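Local coordinates for putative lipoprotein (Parabacteroides distasonis, PDB 4FVS), which is of unknown function but is a putative exported lipoprotein that probably binds lipid or another hydrophobic ligand, at residues A[4-9]-A[43-48]. Sequence-based numbering, arbitrary orientation.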
ATOM      1  N   CYS A   4      -5.810   6.706  18.729  1.00 88.62           N
ATOM      2  CA  CYS A   4      -5.795   6.087  17.403  1.00 82.90           C
ATOM      3  C   CYS A   4      -4.377   6.162  16.839  1.00 79.49           C
ATOM      4  O   CYS A   4      -3.870   7.262  16.588  1.00 78.59           O
ATOM      5  CB  CYS A   4      -6.815   6.743  16.467  1.00 82.91           C
ATOM      6  SG  CYS A   4      -7.031   5.900  14.867  1.00 82.92           S
ATOM      7  N   THR A   5      -3.725   4.984  16.676  1.00 71.31           N
ATOM      8  CA  THR A   5      -2.394   4.837  16.083  1.00 68.06           C
ATOM      9  C   THR A   5      -2.535   5.037  14.571  1.00 67.66           C
ATOM     10  O   THR A   5      -3.369   4.383  13.933  1.00 66.59           O
ATOM     11  CB  THR A   5      -1.780   3.489  16.445  1.00 73.65           C
ATOM     12  OG1 THR A   5      -1.881   3.287  17.848  1.00 79.52           O
ATOM     13  CG2 THR A   5      -0.337   3.370  16.019  1.00 70.14           C
ATOM     14  N   PHE A   6      -1.757   5.984  14.019  1.00 61.82           N
ATOM     15  CA  PHE A   6      -1.788   6.366  12.620  1.00 57.94           C
ATOM     16  C   PHE A   6      -0.684   5.625  11.859  1.00 59.03           C
ATOM     17  O   PHE A   6       0.497   5.910  12.054  1.00 61.09           O
ATOM     18  CB  PHE A   6      -1.632   7.890  12.517  1.00 61.18           C
ATOM     19  CG  PHE A   6      -2.329   8.522  11.343  1.00 61.35           C
ATOM     20  CD1 PHE A   6      -3.658   8.894  11.427  1.00 65.23           C
ATOM     21  CD2 PHE A   6      -1.640   8.788  10.163  1.00 61.76           C
ATOM     22  CE1 PHE A   6      -4.296   9.494  10.342  1.00 65.45           C
ATOM     23  CE2 PHE A   6      -2.281   9.387   9.080  1.00 63.24           C
ATOM     24  CZ  PHE A   6      -3.602   9.735   9.177  1.00 62.33           C
ATOM     25  N   PHE A   7      -1.064   4.660  11.001  1.00 50.25           N
ATOM     26  CA  PHE A   7      -0.093   3.878  10.243  1.00 46.24           C
ATOM     27  C   PHE A   7       0.215   4.558   8.894  1.00 51.07           C
ATOM     28  O   PHE A   7       0.025   3.967   7.829  1.00 50.42           O
ATOM     29  CB  PHE A   7      -0.583   2.436  10.056  1.00 44.81           C
ATOM     30  CG  PHE A   7      -0.691   1.704  11.369  1.00 47.17           C
ATOM     31  CD1 PHE A   7       0.449   1.291  12.048  1.00 49.43           C
ATOM     32  CD2 PHE A   7      -1.932   1.455  11.943  1.00 50.68           C
ATOM     33  CE1 PHE A   7       0.351   0.627  13.264  1.00 52.19           C
ATOM     34  CE2 PHE A   7      -2.026   0.796  13.165  1.00 55.65           C
ATOM     35  CZ  PHE A   7      -0.880   0.382  13.816  1.00 54.03           C
ATOM     36  N   PHE A   8       0.714   5.802   8.956  1.00 48.35           N
ATOM     37  CA  PHE A   8       1.072   6.621   7.807  1.00 46.94           C
ATOM     38  C   PHE A   8       1.728   7.904   8.287  1.00 54.57           C
ATOM     39  O   PHE A   8       1.367   8.339   9.377  1.00 57.68           O
ATOM     40  CB  PHE A   8      -0.193   6.927   6.995  1.00 47.75           C
ATOM     41  CG  PHE A   8       0.007   7.383   5.567  1.00 47.67           C
ATOM     42  CD1 PHE A   8       0.399   6.483   4.579  1.00 46.80           C
ATOM     43  CD2 PHE A   8      -0.256   8.695   5.199  1.00 50.40           C
ATOM     44  CE1 PHE A   8       0.574   6.899   3.265  1.00 46.23           C
ATOM     45  CE2 PHE A   8      -0.100   9.105   3.878  1.00 51.87           C
ATOM     46  CZ  PHE A   8       0.307   8.201   2.918  1.00 47.04           C
ATOM     47  N   PRO A   9       2.664   8.556   7.536  1.00 51.12           N
ATOM     48  CA  PRO A   9       3.246   9.820   8.023  1.00 53.30           C
ATOM     49  C   PRO A   9       2.154  10.859   8.259  1.00 63.11           C
ATOM     50  O   PRO A   9       1.181  10.903   7.504  1.00 63.52           O
ATOM     51  CB  PRO A   9       4.197  10.219   6.896  1.00 53.55           C
ATOM     52  CG  PRO A   9       4.535   8.961   6.244  1.00 55.84           C
ATOM     53  CD  PRO A   9       3.257   8.192   6.235  1.00 50.35           C
ATOM     54  N   SER A  43     -13.439  13.574  15.269  1.00105.07           N
ATOM     55  CA  SER A  43     -13.552  12.115  15.112  1.00101.38           C
ATOM     56  C   SER A  43     -12.172  11.410  14.968  1.00102.10           C
ATOM     57  O   SER A  43     -12.056  10.201  15.225  1.00 99.15           O
ATOM     58  CB  SER A  43     -14.416  11.792  13.897  1.00102.00           C
ATOM     59  OG  SER A  43     -13.916  12.411  12.724  1.00104.70           O
ATOM     60  N   GLY A  44     -11.163  12.176  14.556  1.00 98.69           N
ATOM     61  CA  GLY A  44      -9.802  11.701  14.333  1.00 95.92           C
ATOM     62  C   GLY A  44      -9.043  12.565  13.345  1.00 98.64           C
ATOM     63  O   GLY A  44      -9.535  13.610  12.925  1.00101.23           O
ATOM     64  N   GLN A  45      -7.845  12.136  12.965  1.00 90.85           N
ATOM     65  CA  GLN A  45      -6.986  12.894  12.056  1.00 89.42           C
ATOM     66  C   GLN A  45      -7.174  12.476  10.610  1.00 87.22           C
ATOM     67  O   GLN A  45      -7.461  11.316  10.354  1.00 84.63           O
ATOM     68  CB  GLN A  45      -5.521  12.673  12.454  1.00 90.42           C
ATOM     69  CG  GLN A  45      -4.570  13.760  11.976  1.00102.01           C
ATOM     70  CD  GLN A  45      -3.173  13.534  12.473  1.00119.27           C
ATOM     71  OE1 GLN A  45      -2.515  14.457  12.975  1.00116.31           O
ATOM     72  NE2 GLN A  45      -2.688  12.302  12.350  1.00109.17           N
ATOM     73  N   GLU A  46      -6.977  13.406   9.664  1.00 81.65           N
ATOM     74  CA  GLU A  46      -7.029  13.134   8.227  1.00 77.61           C
ATOM     75  C   GLU A  46      -5.740  13.656   7.592  1.00 78.57           C
ATOM     76  O   GLU A  46      -5.293  14.748   7.936  1.00 82.00           O
ATOM     77  CB  GLU A  46      -8.278  13.751   7.580  1.00 80.49           C
ATOM     78  CG  GLU A  46      -8.589  13.186   6.202  1.00 90.74           C
ATOM     79  CD  GLU A  46     -10.019  13.315   5.698  1.00116.32           C
ATOM     80  OE1 GLU A  46     -10.830  14.026   6.339  1.00103.59           O
ATOM     81  OE2 GLU A  46     -10.333  12.687   4.660  1.00113.91           O
ATOM     82  N   VAL A  47      -5.098  12.853   6.738  1.00 69.03           N
ATOM     83  CA  VAL A  47      -3.834  13.223   6.085  1.00 67.18           C
ATOM     84  C   VAL A  47      -3.965  13.014   4.576  1.00 67.09           C
ATOM     85  O   VAL A  47      -4.479  11.982   4.139  1.00 64.28           O
ATOM     86  CB  VAL A  47      -2.620  12.438   6.668  1.00 69.18           C
ATOM     87  CG1 VAL A  47      -1.374  12.577   5.798  1.00 67.76           C
ATOM     88  CG2 VAL A  47      -2.312  12.880   8.090  1.00 71.75           C
ATOM     89  N   GLU A  48      -3.506  13.998   3.789  1.00 62.85           N
ATOM     90  CA  GLU A  48      -3.490  13.912   2.338  1.00 60.71           C
ATOM     91  C   GLU A  48      -2.026  14.026   1.861  1.00 62.60           C
ATOM     92  O   GLU A  48      -1.355  15.012   2.154  1.00 63.82           O
ATOM     93  CB  GLU A  48      -4.401  14.977   1.683  1.00 64.02           C
ATOM     94  CG  GLU A  48      -4.578  14.734   0.191  1.00 70.23           C
ATOM     95  CD  GLU A  48      -5.573  15.526  -0.618  1.00 92.55           C
ATOM     96  OE1 GLU A  48      -6.753  15.128  -0.550  1.00102.97           O
ATOM     97  OE2 GLU A  48      -5.147  16.253  -1.547  1.00 83.97           O
TER
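An amide nitrogen poised over an aromatic face is the striking element where residues 4-9 meet residues 43-48. Gln45, its chain extended and CG anti to the backbone N (chi1 -158°), carries NE2 over the Phe6 ring, displaced toward the rim. There NE2 stands 3.6 Å above the ring plane. Amide and ring planes are perpendicular, and the amide is steadied from beyond the contact by a hydrogen bond from NE2 to Gln10 OE1, so the ring is a secondary neighbour of an already paired donor. On this same side Phe6 CE1 comes to 3.7 Å from the backbone O of Gln45. Aliphatic packing is left to Phe6 CZ and CE2, with CZ meeting Val47 CG2 obliquely at 3.6 Å. Val47 serves two aromatic residues: CG2, beside the backbone N, goes to Phe6, whereas CG1, anti to that N (chi1 167°), approaches the edge of Phe8, at 4.1 Å from CD2, and also touches Pro9 O. Phe7 centres an inverse gamma turn with a weak Phe8 N to Phe6 O hydrogen bond, while the CB atoms of Phe6 and Phe8 both point toward the strand. An alanine in place of Phe6 would probably take away both the surface beneath the Gln45 amide and the ring partner of Val47 CG2 in this contact, loosening the irregular segment against the strand. The contact illustrates how such a segment can be held by side-chain packing and a disulfide, Cys4 to Cys70, without hydrogen bonds between the two segments. Residues 4-9 run alongside residues 43-48 in the same direction, their side chains also reaching strands 60-71 and 74-78, where Phe75 meets Phe6 edge-to-face, and Val35 of strand 27-41 packs against both Val47 and Pro9.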